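Local coordinates for protein dual function macrocyclase-peptidase POPB (PDB 5N4B) that cleaves peptides after prolyl residues and joins peptide ends into macrocycles, acting as a dual-function peptidase and macrocyclase in the biosynthesis of the amanitin mushroom toxins, at residues A[93-98]-A[110-116]; A[98-102]-A[125-129]; A[143-148]-A[160-165]; A[206-210]-A[265-269]. The protein carries 1 engineered substitution. One frame throughout, in Å; residues are numbered along the deposited sequence.

All four contacts lie in the seven-bladed beta-propeller. Interactions 1 and 2 belong to its first blade: they share W98, their centres are about 10 Å apart, and the Y111 OH to D126 OD1 distance of 2.6 Å joins them. Interaction 3 pairs two strands of the next blade and touches interaction 2 where F99 CZ meets M146 CE at 3.9 Å. Interaction 4 joins the two blades that follow and meets interaction 3 at L148 CD2 and I206 N, 4.0 Å apart. Interaction 3 comes nearest the active site, the S163 side chain being about 4 Å from that of catalytic H699. The bound peptide packs on F99, N101 and L110.

Interaction 1 (A[93-98]-A[110-116]); sequences DGHWYW and LYRSKEP
Segments 93-98 and 110-116 pair antiparallel and continue, beyond the strands, into packed loop residues 93-95 and 114-116. The axes of strands 96-98 and 110-113 approach to 4.7 Å at 159°. Y97 faces R112 as a non-hydrogen-bonded pair; W98 faces Y111 as a hydrogen-bonded one (W98 N to Y111 O 3.0 Å, Y111 N to W98 O 2.8 Å). S113 N reaches W96 O at 2.8 Å, while S113 in rotamer p brings OG to 3.0 Å from W96 N, so a serine side chain replaces a backbone acceptor. H95 (m) donates from ND1 to S113 O at 2.8 Å, its ring sandwiched between the guanidinium of R112, stacked flat with centres 3.5 Å apart, and P116 CB, 4.0 Å from the H95 centroid (CH-pi). R112 needs its fully extended ttt chain to reach there; its CG lies over the Y97 ring and its NE makes a weak 3.4 Å bond to Y97 OH. D93 (p) accepts H95 N at OD1 (2.9 Å), an Asx turn, and Y97 OH at OD2 (2.6 Å). G94 has phi 88°, where a CB would jam against the preceding carbonyl. W98 (p) spreads its indole over Y111 CB, and its NE1 hydrogen-bonds to D125. This beta hairpin supplies the two middle strands of a four-stranded propeller blade, between strand 84-90, touched by W96 and W98, and strand 129-133, touched by L110 and Y111.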
loop_
_atom_site.group_PDB
_atom_site.type_symbol
_atom_site.label_atom_id
_atom_site.label_comp_id
_atom_site.label_asym_id
_atom_site.label_seq_id
_atom_site.Cartn_x
_atom_site.Cartn_y
_atom_site.Cartn_z
ATOM N N ASP A 93 -28.643 -10.907 -3.720
ATOM C CA ASP A 93 -29.185 -12.144 -4.278
ATOM C C ASP A 93 -29.263 -13.308 -3.298
ATOM O O ASP A 93 -29.736 -14.382 -3.692
ATOM C CB ASP A 93 -28.426 -12.547 -5.556
ATOM C CG ASP A 93 -26.927 -12.864 -5.315
ATOM O OD1 ASP A 93 -26.465 -12.829 -4.150
ATOM O OD2 ASP A 93 -26.280 -13.175 -6.323
ATOM N N GLY A 94 -28.806 -13.125 -2.057
ATOM C CA GLY A 94 -28.791 -14.143 -1.047
ATOM C C GLY A 94 -27.552 -14.996 -1.055
ATOM O O GLY A 94 -27.428 -15.873 -0.187
ATOM N N HIS A 95 -26.644 -14.794 -2.015
ATOM C CA HIS A 95 -25.458 -15.633 -2.095
ATOM C C HIS A 95 -24.240 -14.881 -1.572
ATOM O O HIS A 95 -24.214 -13.660 -1.509
ATOM C CB HIS A 95 -25.257 -16.088 -3.551
ATOM C CG HIS A 95 -26.271 -17.102 -3.991
ATOM N ND1 HIS A 95 -25.978 -18.436 -4.125
ATOM C CD2 HIS A 95 -27.607 -16.983 -4.208
ATOM C CE1 HIS A 95 -27.076 -19.092 -4.490
ATOM N NE2 HIS A 95 -28.080 -18.239 -4.525
ATOM N N TRP A 96 -23.251 -15.668 -1.188
ATOM C CA TRP A 96 -22.019 -15.187 -0.606
ATOM C C TRP A 96 -20.880 -15.330 -1.606
ATOM O O TRP A 96 -20.757 -16.353 -2.294
ATOM C CB TRP A 96 -21.731 -16.019 0.650
ATOM C CG TRP A 96 -22.685 -15.873 1.756
ATOM C CD1 TRP A 96 -23.857 -16.512 1.881
ATOM C CD2 TRP A 96 -22.535 -15.060 2.897
ATOM N NE1 TRP A 96 -24.471 -16.146 3.066
ATOM C CE2 TRP A 96 -23.658 -15.252 3.702
ATOM C CE3 TRP A 96 -21.558 -14.164 3.327
ATOM C CZ2 TRP A 96 -23.816 -14.602 4.924
ATOM C CZ3 TRP A 96 -21.739 -13.504 4.536
ATOM C CH2 TRP A 96 -22.842 -13.747 5.317
ATOM N N TYR A 97 -20.030 -14.319 -1.657
ATOM C CA TYR A 97 -18.949 -14.256 -2.637
ATOM C C TYR A 97 -17.635 -13.986 -1.917
ATOM O O TYR A 97 -17.577 -13.163 -1.000
ATOM C CB TYR A 97 -19.224 -13.130 -3.631
ATOM C CG TYR A 97 -20.427 -13.307 -4.494
ATOM C CD1 TYR A 97 -21.729 -13.219 -3.961
ATOM C CD2 TYR A 97 -20.287 -13.573 -5.842
ATOM C CE1 TYR A 97 -22.854 -13.371 -4.787
ATOM C CE2 TYR A 97 -21.402 -13.702 -6.664
ATOM C CZ TYR A 97 -22.678 -13.603 -6.108
ATOM O OH TYR A 97 -23.783 -13.733 -6.939
ATOM N N TRP A 98 -16.567 -14.643 -2.345
ATOM C CA TRP A 98 -15.288 -14.496 -1.679
ATOM C C TRP A 98 -14.181 -14.838 -2.669
ATOM O O TRP A 98 -14.384 -15.589 -3.634
ATOM C CB TRP A 98 -15.183 -15.414 -0.432
ATOM C CG TRP A 98 -15.143 -16.862 -0.731
ATOM C CD1 TRP A 98 -14.019 -17.649 -0.826
ATOM C CD2 TRP A 98 -16.259 -17.728 -1.001
ATOM N NE1 TRP A 98 -14.378 -18.945 -1.162
ATOM C CE2 TRP A 98 -15.739 -19.016 -1.275
ATOM C CE3 TRP A 98 -17.628 -17.539 -1.059
ATOM C CZ2 TRP A 98 -16.559 -20.113 -1.548
ATOM C CZ3 TRP A 98 -18.435 -18.636 -1.336
ATOM C CH2 TRP A 98 -17.896 -19.882 -1.599
ATOM N N LEU A 110 -12.720 -15.057 -7.772
ATOM C CA LEU A 110 -13.936 -14.721 -7.053
ATOM C C LEU A 110 -14.935 -15.863 -7.200
ATOM O O LEU A 110 -15.409 -16.162 -8.306
ATOM C CB LEU A 110 -14.509 -13.405 -7.566
ATOM C CG LEU A 110 -15.643 -12.718 -6.840
ATOM C CD1 LEU A 110 -15.333 -12.590 -5.327
ATOM C CD2 LEU A 110 -15.922 -11.346 -7.460
ATOM N N TYR A 111 -15.313 -16.442 -6.083
ATOM C CA TYR A 111 -16.259 -17.545 -5.965
ATOM C C TYR A 111 -17.608 -17.059 -5.467
ATOM O O TYR A 111 -17.692 -16.065 -4.744
ATOM C CB TYR A 111 -15.728 -18.582 -4.956
ATOM C CG TYR A 111 -14.850 -19.657 -5.585
ATOM C CD1 TYR A 111 -13.681 -19.347 -6.220
ATOM C CD2 TYR A 111 -15.214 -20.957 -5.565
ATOM C CE1 TYR A 111 -12.890 -20.322 -6.843
ATOM C CE2 TYR A 111 -14.418 -21.939 -6.157
ATOM C CZ TYR A 111 -13.272 -21.588 -6.808
ATOM O OH TYR A 111 -12.518 -22.576 -7.430
ATOM N N ARG A 112 -18.576 -17.796 -5.864
ATOM C CA ARG A 112 -20.053 -17.603 -5.344
ATOM C C ARG A 112 -20.636 -18.882 -4.769
ATOM O O ARG A 112 -20.468 -19.978 -5.266
ATOM C CB ARG A 112 -20.878 -17.418 -6.634
ATOM C CG ARG A 112 -22.405 -17.282 -6.448
ATOM C CD ARG A 112 -23.174 -17.075 -7.776
ATOM N NE ARG A 112 -24.638 -16.950 -7.543
ATOM C CZ ARG A 112 -25.507 -17.976 -7.450
ATOM N NH1 ARG A 112 -26.826 -17.757 -7.353
ATOM N NH2 ARG A 112 -25.068 -19.218 -7.460
ATOM N N SER A 113 -21.246 -18.727 -3.633
ATOM C CA SER A 113 -21.783 -19.892 -2.954
ATOM C C SER A 113 -22.812 -20.602 -3.827
ATOM O O SER A 113 -23.615 -19.972 -4.506
ATOM C CB SER A 113 -22.398 -19.506 -1.594
ATOM O OG SER A 113 -23.483 -18.598 -1.711
ATOM N N LYS A 114 -22.760 -21.926 -3.770
ATOM C CA LYS A 114 -23.753 -22.744 -4.455
ATOM C C LYS A 114 -25.138 -22.504 -3.888
ATOM O O LYS A 114 -26.120 -22.458 -4.638
ATOM C CB LYS A 114 -23.380 -24.226 -4.290
ATOM C CG LYS A 114 -22.074 -24.622 -5.002
ATOM C CD LYS A 114 -21.759 -26.085 -4.784
ATOM C CE LYS A 114 -20.430 -26.493 -5.336
ATOM N NZ LYS A 114 -20.513 -26.618 -6.784
ATOM N N GLU A 115 -25.237 -22.369 -2.565
ATOM C CA GLU A 115 -26.514 -22.183 -1.897
ATOM C C GLU A 115 -26.608 -20.771 -1.360
ATOM O O GLU A 115 -25.575 -20.161 -1.043
ATOM C CB GLU A 115 -26.628 -23.117 -0.693
ATOM C CG GLU A 115 -26.389 -24.591 -0.964
ATOM C CD GLU A 115 -27.480 -25.215 -1.793
ATOM O OE1 GLU A 115 -28.628 -24.721 -1.721
ATOM O OE2 GLU A 115 -27.196 -26.210 -2.497
ATOM N N PRO A 116 -27.840 -20.219 -1.179
ATOM C CA PRO A 116 -28.021 -18.886 -0.572
ATOM C C PRO A 116 -27.973 -18.967 0.947
ATOM O O PRO A 116 -28.976 -18.788 1.677
ATOM C CB PRO A 116 -29.400 -18.469 -1.100
ATOM C CG PRO A 116 -30.132 -19.806 -1.187
ATOM C CD PRO A 116 -29.112 -20.772 -1.696
HETATM O O HOH W 1 -28.812 -15.509 2.199
#

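Interaction 2 (A[98-102]-A[125-129]); sequences WFYNR and DDNVG
A single helical turn, 125-128, sits against one face of strand 98-101, with W98 (chi1 p) and Y100 (chi1 t) pointing at it and F99 pointing away. The backbones stay apart (CA atoms of Y100 and D125 7.4 Å, of W98 and G129 9.1 Å), so side chains and water make the contact. D125 O receives G129 N at 2.9 Å and V128 N at 3.3 Å, both weakly. D125, rotamer m, is the central acceptor: its OD2 takes the indole proton of W98 NE1 at 2.8 Å, and its OD1 accepts a water at 2.8 Å that also lies 3.2 Å from Y100 OH, besides a salt bridge to R447. D125 CB rests over the Y100 ring, 3.8 Å from the centroid (CH-pi); aspartate suits because its two oxygens serve W98 and the water at once. D126 is served at both oxygens: OD1 by the hydroxyl of Y111, OD2 by two waters. One, 2.8 Å from OD2, is also 2.8 Å from Y100 OH; the other, 2.4 Å from OD2, accepts from R102 NH1 at 2.7 Å, bridging charges 4.4 Å apart (R102 NH1 to D126 OD2). G129 suits its place because an ideal CB would fall 2.6 Å from W98 CH2. Here, in a blade of the beta-propeller, the connection leading into the fourth strand, 129-133, is anchored on the second strand, 96-101.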
loop_
_atom_site.group_PDB
_atom_site.type_symbol
_atom_site.label_atom_id
_atom_site.label_comp_id
_atom_site.label_asym_id
_atom_site.label_seq_id
_atom_site.Cartn_x
_atom_site.Cartn_y
_atom_site.Cartn_z
ATOM N N TRP A 98 -16.567 -14.643 -2.345
ATOM C CA TRP A 98 -15.288 -14.496 -1.679
ATOM C C TRP A 98 -14.181 -14.838 -2.669
ATOM O O TRP A 98 -14.384 -15.589 -3.634
ATOM C CB TRP A 98 -15.183 -15.414 -0.432
ATOM C CG TRP A 98 -15.143 -16.862 -0.731
ATOM C CD1 TRP A 98 -14.019 -17.649 -0.826
ATOM C CD2 TRP A 98 -16.259 -17.728 -1.001
ATOM N NE1 TRP A 98 -14.378 -18.945 -1.162
ATOM C CE2 TRP A 98 -15.739 -19.016 -1.275
ATOM C CE3 TRP A 98 -17.628 -17.539 -1.059
ATOM C CZ2 TRP A 98 -16.559 -20.113 -1.548
ATOM C CZ3 TRP A 98 -18.435 -18.636 -1.336
ATOM C CH2 TRP A 98 -17.896 -19.882 -1.599
ATOM N N PHE A 99 -12.987 -14.322 -2.400
ATOM C CA PHE A 99 -11.810 -14.664 -3.207
ATOM C C PHE A 99 -11.101 -15.878 -2.633
ATOM O O PHE A 99 -11.013 -16.071 -1.424
ATOM C CB PHE A 99 -10.822 -13.483 -3.285
ATOM C CG PHE A 99 -11.302 -12.378 -4.154
ATOM C CD1 PHE A 99 -11.109 -12.428 -5.522
ATOM C CD2 PHE A 99 -11.936 -11.291 -3.593
ATOM C CE1 PHE A 99 -11.557 -11.402 -6.325
ATOM C CE2 PHE A 99 -12.354 -10.250 -4.400
ATOM C CZ PHE A 99 -12.161 -10.320 -5.769
ATOM N N TYR A 100 -10.594 -16.695 -3.544
ATOM C CA TYR A 100 -9.919 -17.948 -3.233
ATOM C C TYR A 100 -8.725 -18.127 -4.152
ATOM O O TYR A 100 -8.865 -17.956 -5.364
ATOM C CB TYR A 100 -10.867 -19.170 -3.378
ATOM C CG TYR A 100 -10.216 -20.530 -3.191
ATOM C CD1 TYR A 100 -9.629 -20.881 -1.986
ATOM C CD2 TYR A 100 -10.137 -21.415 -4.219
ATOM C CE1 TYR A 100 -9.019 -22.100 -1.822
ATOM C CE2 TYR A 100 -9.536 -22.657 -4.054
ATOM C CZ TYR A 100 -8.976 -22.948 -2.850
ATOM O OH TYR A 100 -8.380 -24.198 -2.734
ATOM N N ASN A 101 -7.554 -18.431 -3.581
ATOM C CA ASN A 101 -6.330 -18.744 -4.316
ATOM C C ASN A 101 -5.927 -20.160 -3.918
ATOM O O ASN A 101 -5.780 -20.453 -2.732
ATOM C CB ASN A 101 -5.244 -17.741 -3.937
ATOM C CG ASN A 101 -4.082 -17.758 -4.891
ATOM O OD1 ASN A 101 -3.511 -18.817 -5.160
ATOM N ND2 ASN A 101 -3.733 -16.596 -5.432
ATOM N N ARG A 102 -5.740 -21.022 -4.908
ATOM C CA ARG A 102 -5.324 -22.391 -4.650
ATOM C C ARG A 102 -3.973 -22.472 -3.963
ATOM O O ARG A 102 -3.684 -23.497 -3.322
ATOM C CB ARG A 102 -5.311 -23.209 -5.951
ATOM C CG ARG A 102 -6.695 -23.409 -6.539
ATOM C CD ARG A 102 -6.671 -23.825 -8.040
ATOM N NE ARG A 102 -6.002 -25.101 -8.282
ATOM C CZ ARG A 102 -6.625 -26.276 -8.267
ATOM N NH1 ARG A 102 -7.920 -26.392 -8.048
ATOM N NH2 ARG A 102 -5.924 -27.374 -8.530
ATOM N N ASP A 125 -13.542 -24.839 -0.482
ATOM C CA ASP A 125 -14.062 -23.776 -1.332
ATOM C C ASP A 125 -14.765 -24.303 -2.590
ATOM O O ASP A 125 -15.833 -23.809 -2.954
ATOM C CB ASP A 125 -12.929 -22.839 -1.707
ATOM C CG ASP A 125 -12.361 -22.158 -0.495
ATOM O OD1 ASP A 125 -11.644 -22.831 0.295
ATOM O OD2 ASP A 125 -12.691 -20.958 -0.278
ATOM N N ASP A 126 -14.167 -25.286 -3.277
ATOM C CA ASP A 126 -14.779 -25.851 -4.484
ATOM C C ASP A 126 -15.977 -26.734 -4.208
ATOM O O ASP A 126 -16.741 -27.030 -5.128
ATOM C CB ASP A 126 -13.765 -26.659 -5.267
ATOM C CG ASP A 126 -12.886 -25.789 -6.069
ATOM O OD1 ASP A 126 -13.425 -24.997 -6.885
ATOM O OD2 ASP A 126 -11.662 -25.880 -5.880
ATOM N N ASN A 127 -16.143 -27.181 -2.997
ATOM C CA ASN A 127 -17.327 -27.930 -2.643
ATOM C C ASN A 127 -18.482 -27.057 -2.223
ATOM O O ASN A 127 -19.625 -27.523 -2.254
ATOM C CB ASN A 127 -16.995 -28.894 -1.520
ATOM C CG ASN A 127 -16.128 -30.058 -1.996
ATOM O OD1 ASN A 127 -16.335 -30.584 -3.083
ATOM N ND2 ASN A 127 -15.135 -30.423 -1.200
ATOM N N VAL A 128 -18.227 -25.809 -1.803
ATOM C CA VAL A 128 -19.299 -24.928 -1.356
ATOM C C VAL A 128 -19.543 -23.756 -2.305
ATOM O O VAL A 128 -20.522 -23.007 -2.118
ATOM C CB VAL A 128 -19.073 -24.398 0.074
ATOM C CG1 VAL A 128 -18.953 -25.533 1.115
ATOM C CG2 VAL A 128 -17.862 -23.480 0.129
ATOM N N GLY A 129 -18.693 -23.579 -3.320
ATOM C CA GLY A 129 -18.806 -22.469 -4.249
ATOM C C GLY A 129 -18.406 -22.856 -5.648
ATOM O O GLY A 129 -17.846 -23.937 -5.881
HETATM O O HOH W 2 -9.966 -25.040 -0.091
HETATM O O HOH W 3 -9.267 -26.187 -4.447
HETATM O O HOH W 4 -9.842 -24.797 -7.093
#

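Interaction 3 (A[143-148]-A[160-165]); sequences SAGMVL and YAVSHL
The imidazole of H164, in rotamer m, overlaps the methyl of A144, with CE1 3.6 Å from A144 CB; so small a residue leaves room for a ring beside it. These two form a non-hydrogen-bonded antiparallel pair, as do M146 and V162, whose side chains lie on the same face. Between them G145 and S163 are a hydrogen-bonded pair (G145 N to S163 O and S163 N to G145 O, both 2.9 Å), and at the end L165 N reaches S143 O at 3.0 Å. The strand axes approach to 4.6 Å at 138°. Strands 144-151 and 157-164 form a beta hairpin, the first two strands of a four-stranded propeller blade. The register slips at A161, which faces two residues: A161 O accepts V147 N at 2.9 Å and A161 N donates to L148 O at 2.8 Å, a beta bulge, with V147 leaving the extended conformation at psi -15°. A161's small CB fits near both V147 CG2 (3.9 Å) and L148 CB (4.1 Å). M146, extended (tt) before its chi3 turns to p, lays SD 4.1 Å from Y160 CB. S163, with rotamer m, turns its hydroxyl to the carbonyl oxygen of H699, the catalytic histidine of the charge relay system.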
loop_
_atom_site.group_PDB
_atom_site.type_symbol
_atom_site.label_atom_id
_atom_site.label_comp_id
_atom_site.label_asym_id
_atom_site.label_seq_id
_atom_site.Cartn_x
_atom_site.Cartn_y
_atom_site.Cartn_z
ATOM N N SER A 143 -1.511 -10.949 -19.582
ATOM C CA SER A 143 -1.178 -9.541 -19.706
ATOM C C SER A 143 -2.233 -8.592 -19.118
ATOM O O SER A 143 -2.017 -7.382 -19.190
ATOM C CB SER A 143 -0.892 -9.171 -21.160
ATOM O OG SER A 143 -2.031 -9.283 -21.944
ATOM N N ALA A 144 -3.320 -9.084 -18.542
ATOM C CA ALA A 144 -4.398 -8.244 -17.986
ATOM C C ALA A 144 -4.674 -8.644 -16.558
ATOM O O ALA A 144 -4.736 -9.835 -16.232
ATOM C CB ALA A 144 -5.696 -8.430 -18.718
ATOM N N GLY A 145 -4.840 -7.661 -15.707
ATOM C CA GLY A 145 -5.138 -7.912 -14.312
ATOM C C GLY A 145 -6.322 -7.099 -13.868
ATOM O O GLY A 145 -6.539 -5.976 -14.332
ATOM N N MET A 146 -7.076 -7.656 -12.938
ATOM C CA MET A 146 -8.162 -6.943 -12.301
ATOM C C MET A 146 -7.579 -6.229 -11.100
ATOM O O MET A 146 -7.002 -6.862 -10.215
ATOM C CB MET A 146 -9.270 -7.889 -11.873
ATOM C CG MET A 146 -10.449 -7.133 -11.261
ATOM S SD MET A 146 -11.655 -8.181 -10.494
ATOM C CE MET A 146 -10.796 -8.606 -8.988
ATOM N N VAL A 147 -7.732 -4.930 -11.079
ATOM C CA VAL A 147 -7.104 -4.123 -10.054
ATOM C C VAL A 147 -8.075 -3.588 -9.012
ATOM O O VAL A 147 -7.634 -3.145 -7.943
ATOM C CB VAL A 147 -6.269 -2.981 -10.652
ATOM C CG1 VAL A 147 -5.178 -3.536 -11.510
ATOM C CG2 VAL A 147 -7.120 -2.040 -11.464
ATOM N N LEU A 148 -9.367 -3.629 -9.259
ATOM C CA LEU A 148 -10.378 -3.185 -8.313
ATOM C C LEU A 148 -11.720 -3.735 -8.792
ATOM O O LEU A 148 -11.928 -3.879 -9.992
ATOM C CB LEU A 148 -10.456 -1.629 -8.295
ATOM C CG LEU A 148 -11.208 -0.993 -7.178
ATOM C CD1 LEU A 148 -10.456 -1.263 -5.899
ATOM C CD2 LEU A 148 -11.274 0.518 -7.414
ATOM N N TYR A 160 -15.757 -3.971 -12.680
ATOM C CA TYR A 160 -14.397 -4.419 -12.465
ATOM C C TYR A 160 -13.433 -3.636 -13.324
ATOM O O TYR A 160 -13.683 -3.439 -14.518
ATOM C CB TYR A 160 -14.227 -5.913 -12.702
ATOM C CG TYR A 160 -14.707 -6.433 -14.025
ATOM C CD1 TYR A 160 -16.061 -6.663 -14.240
ATOM C CD2 TYR A 160 -13.829 -6.841 -15.032
ATOM C CE1 TYR A 160 -16.535 -7.205 -15.429
ATOM C CE2 TYR A 160 -14.311 -7.410 -16.231
ATOM C CZ TYR A 160 -15.678 -7.600 -16.384
ATOM O OH TYR A 160 -16.181 -8.192 -17.546
ATOM N N ALA A 161 -12.356 -3.184 -12.720
ATOM C CA ALA A 161 -11.334 -2.373 -13.359
ATOM C C ALA A 161 -10.191 -3.256 -13.816
ATOM O O ALA A 161 -9.661 -4.057 -13.022
ATOM C CB ALA A 161 -10.807 -1.313 -12.383
ATOM N N VAL A 162 -9.796 -3.094 -15.074
ATOM C CA VAL A 162 -8.799 -3.942 -15.716
ATOM C C VAL A 162 -7.654 -3.075 -16.204
ATOM O O VAL A 162 -7.870 -2.045 -16.835
ATOM C CB VAL A 162 -9.430 -4.693 -16.889
ATOM C CG1 VAL A 162 -8.375 -5.547 -17.577
ATOM C CG2 VAL A 162 -10.601 -5.570 -16.370
ATOM N N SER A 163 -6.446 -3.519 -15.925
ATOM C CA SER A 163 -5.207 -2.924 -16.416
ATOM C C SER A 163 -4.503 -3.939 -17.304
ATOM O O SER A 163 -4.679 -5.153 -17.144
ATOM C CB SER A 163 -4.263 -2.513 -15.293
ATOM O OG SER A 163 -4.780 -1.377 -14.628
ATOM N N HIS A 164 -3.726 -3.448 -18.261
ATOM C CA HIS A 164 -2.920 -4.267 -19.145
ATOM C C HIS A 164 -1.473 -3.828 -19.088
ATOM O O HIS A 164 -1.180 -2.677 -18.803
ATOM C CB HIS A 164 -3.393 -4.082 -20.588
ATOM C CG HIS A 164 -4.791 -4.550 -20.796
ATOM N ND1 HIS A 164 -5.081 -5.836 -21.185
ATOM C CD2 HIS A 164 -5.977 -3.929 -20.616
ATOM C CE1 HIS A 164 -6.391 -5.978 -21.274
ATOM N NE2 HIS A 164 -6.957 -4.838 -20.916
ATOM N N LEU A 165 -0.563 -4.767 -19.362
ATOM C CA LEU A 165 0.837 -4.434 -19.452
ATOM C C LEU A 165 0.998 -3.277 -20.412
ATOM O O LEU A 165 0.396 -3.246 -21.485
ATOM C CB LEU A 165 1.611 -5.672 -19.953
ATOM C CG LEU A 165 1.634 -6.855 -18.965
ATOM C CD1 LEU A 165 2.371 -8.051 -19.610
ATOM C CD2 LEU A 165 2.263 -6.479 -17.624
#

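Interaction 4 (A[206-210]-A[265-269]); sequences IIWTK and ADTSE
No backbone-to-backbone hydrogen bond links segments 206-210 and 265-269. Residues 207-210 and 265-269 run 27° apart end to end, with CA atoms 6.2 Å apart at I207 and D266, 6.1 Å at T209 and T267, and 6.4 Å at K210 and E269. The hydrogen bonds centre on T267, whose p rotamer turns its hydroxyl toward segment 206-210. OG1 donates to W208 O at 2.8 Å and accepts from K210 NZ at 2.9 Å, and the same ammonium donates to T267 O at 3.0 Å. Threonine fits because one short branch carries donor and acceptor together while its methyl remains for packing. To fold back onto T267, K210 bends near its backbone (chi1 -91°, chi2 p) and then runs straight (chi3 and chi4 t). Among ionic contacts there is one long salt bridge, K210 NZ to E269 OE2 at 3.8 Å. Packing begins with I207, mm, which points into the gap: CG1 is 3.5 Å from A265 O, CG2 3.7 Å from T267 OG1, and CD1 3.8 Å from D266 OD1. T209 CG2 meets T267 CG2 at 4.3 Å, and K210 CG lies 3.3 Å from S268 O. Strands 207-208 and 262-267 are the first strands of successive four-stranded blades of the beta-propeller. The chemistry therefore implies that here the two blades are joined by side-chain bonds and packing, without their sheets merging.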
loop_
_atom_site.group_PDB
_atom_site.type_symbol
_atom_site.label_atom_id
_atom_site.label_comp_id
_atom_site.label_asym_id
_atom_site.label_seq_id
_atom_site.Cartn_x
_atom_site.Cartn_y
_atom_site.Cartn_z
ATOM N N ILE A 206 -14.600 2.741 -6.892
ATOM C CA ILE A 206 -15.847 2.662 -7.651
ATOM C C ILE A 206 -16.979 2.730 -6.642
ATOM O O ILE A 206 -17.069 1.866 -5.754
ATOM C CB ILE A 206 -15.918 1.354 -8.448
ATOM C CG1 ILE A 206 -14.812 1.288 -9.507
ATOM C CG2 ILE A 206 -17.282 1.143 -9.055
ATOM C CD1 ILE A 206 -14.641 -0.003 -10.151
ATOM N N ILE A 207 -17.883 3.722 -6.804
ATOM C CA ILE A 207 -18.935 4.003 -5.820
ATOM C C ILE A 207 -20.299 3.934 -6.497
ATOM O O ILE A 207 -20.700 4.849 -7.210
ATOM C CB ILE A 207 -18.710 5.357 -5.155
ATOM C CG1 ILE A 207 -17.379 5.365 -4.408
ATOM C CG2 ILE A 207 -19.848 5.697 -4.205
ATOM C CD1 ILE A 207 -17.318 4.486 -3.199
ATOM N N TRP A 208 -21.038 2.861 -6.265
ATOM C CA TRP A 208 -22.377 2.756 -6.804
ATOM C C TRP A 208 -23.336 3.686 -6.091
ATOM O O TRP A 208 -23.254 3.895 -4.878
ATOM C CB TRP A 208 -22.909 1.343 -6.618
ATOM C CG TRP A 208 -22.286 0.291 -7.550
ATOM C CD1 TRP A 208 -21.147 -0.452 -7.321
ATOM C CD2 TRP A 208 -22.784 -0.125 -8.829
ATOM N NE1 TRP A 208 -20.898 -1.281 -8.388
ATOM C CE2 TRP A 208 -21.880 -1.104 -9.324
ATOM C CE3 TRP A 208 -23.885 0.227 -9.618
ATOM C CZ2 TRP A 208 -22.061 -1.739 -10.531
ATOM C CZ3 TRP A 208 -24.051 -0.401 -10.848
ATOM C CH2 TRP A 208 -23.158 -1.365 -11.293
ATOM N N THR A 209 -24.294 4.209 -6.855
ATOM C CA THR A 209 -25.461 4.788 -6.238
ATOM C C THR A 209 -26.352 3.672 -5.687
ATOM O O THR A 209 -26.331 2.522 -6.163
ATOM C CB THR A 209 -26.197 5.701 -7.213
ATOM O OG1 THR A 209 -26.429 5.019 -8.452
ATOM C CG2 THR A 209 -25.400 6.981 -7.468
ATOM N N LYS A 210 -27.101 4.006 -4.633
ATOM C CA LYS A 210 -27.852 3.004 -3.899
ATOM C C LYS A 210 -29.075 2.500 -4.651
ATOM O O LYS A 210 -29.665 1.486 -4.247
ATOM C CB LYS A 210 -28.197 3.495 -2.497
ATOM C CG LYS A 210 -27.214 3.162 -1.411
ATOM C CD LYS A 210 -25.776 3.338 -1.793
ATOM C CE LYS A 210 -24.878 3.024 -0.561
ATOM N NZ LYS A 210 -23.404 3.151 -0.819
ATOM N N ALA A 265 -15.543 9.981 -3.730
ATOM C CA ALA A 265 -16.971 10.052 -3.502
ATOM C C ALA A 265 -17.432 8.967 -2.574
ATOM O O ALA A 265 -16.716 8.010 -2.267
ATOM C CB ALA A 265 -17.756 9.963 -4.820
ATOM N N ASP A 266 -18.637 9.189 -2.052
ATOM C CA ASP A 266 -19.356 8.173 -1.281
ATOM C C ASP A 266 -20.849 8.449 -1.431
ATOM O O ASP A 266 -21.255 9.578 -1.730
ATOM C CB ASP A 266 -18.985 8.212 0.212
ATOM C CG ASP A 266 -17.865 7.213 0.635
ATOM O OD1 ASP A 266 -17.871 6.042 0.204
ATOM O OD2 ASP A 266 -16.964 7.627 1.450
ATOM N N THR A 267 -21.665 7.417 -1.265
ATOM C CA THR A 267 -23.119 7.549 -1.330
ATOM C C THR A 267 -23.741 6.969 -0.062
ATOM O O THR A 267 -23.376 5.874 0.384
ATOM C CB THR A 267 -23.708 6.868 -2.545
ATOM O OG1 THR A 267 -23.210 5.521 -2.560
ATOM C CG2 THR A 267 -23.302 7.620 -3.826
ATOM N N SER A 268 -24.657 7.717 0.530
ATOM C CA SER A 268 -25.295 7.244 1.748
ATOM C C SER A 268 -26.214 6.057 1.472
ATOM O O SER A 268 -26.839 5.948 0.411
ATOM C CB SER A 268 -26.042 8.366 2.447
ATOM O OG SER A 268 -27.180 8.745 1.692
ATOM N N GLU A 269 -26.312 5.179 2.469
ATOM C CA GLU A 269 -27.122 3.963 2.375
ATOM C C GLU A 269 -28.585 4.246 2.106
ATOM O O GLU A 269 -29.246 3.467 1.395
ATOM C CB GLU A 269 -27.018 3.159 3.674
ATOM C CG GLU A 269 -25.653 2.528 3.903
ATOM C CD GLU A 269 -25.247 1.539 2.802
ATOM O OE1 GLU A 269 -26.139 0.898 2.190
ATOM O OE2 GLU A 269 -24.020 1.423 2.551
#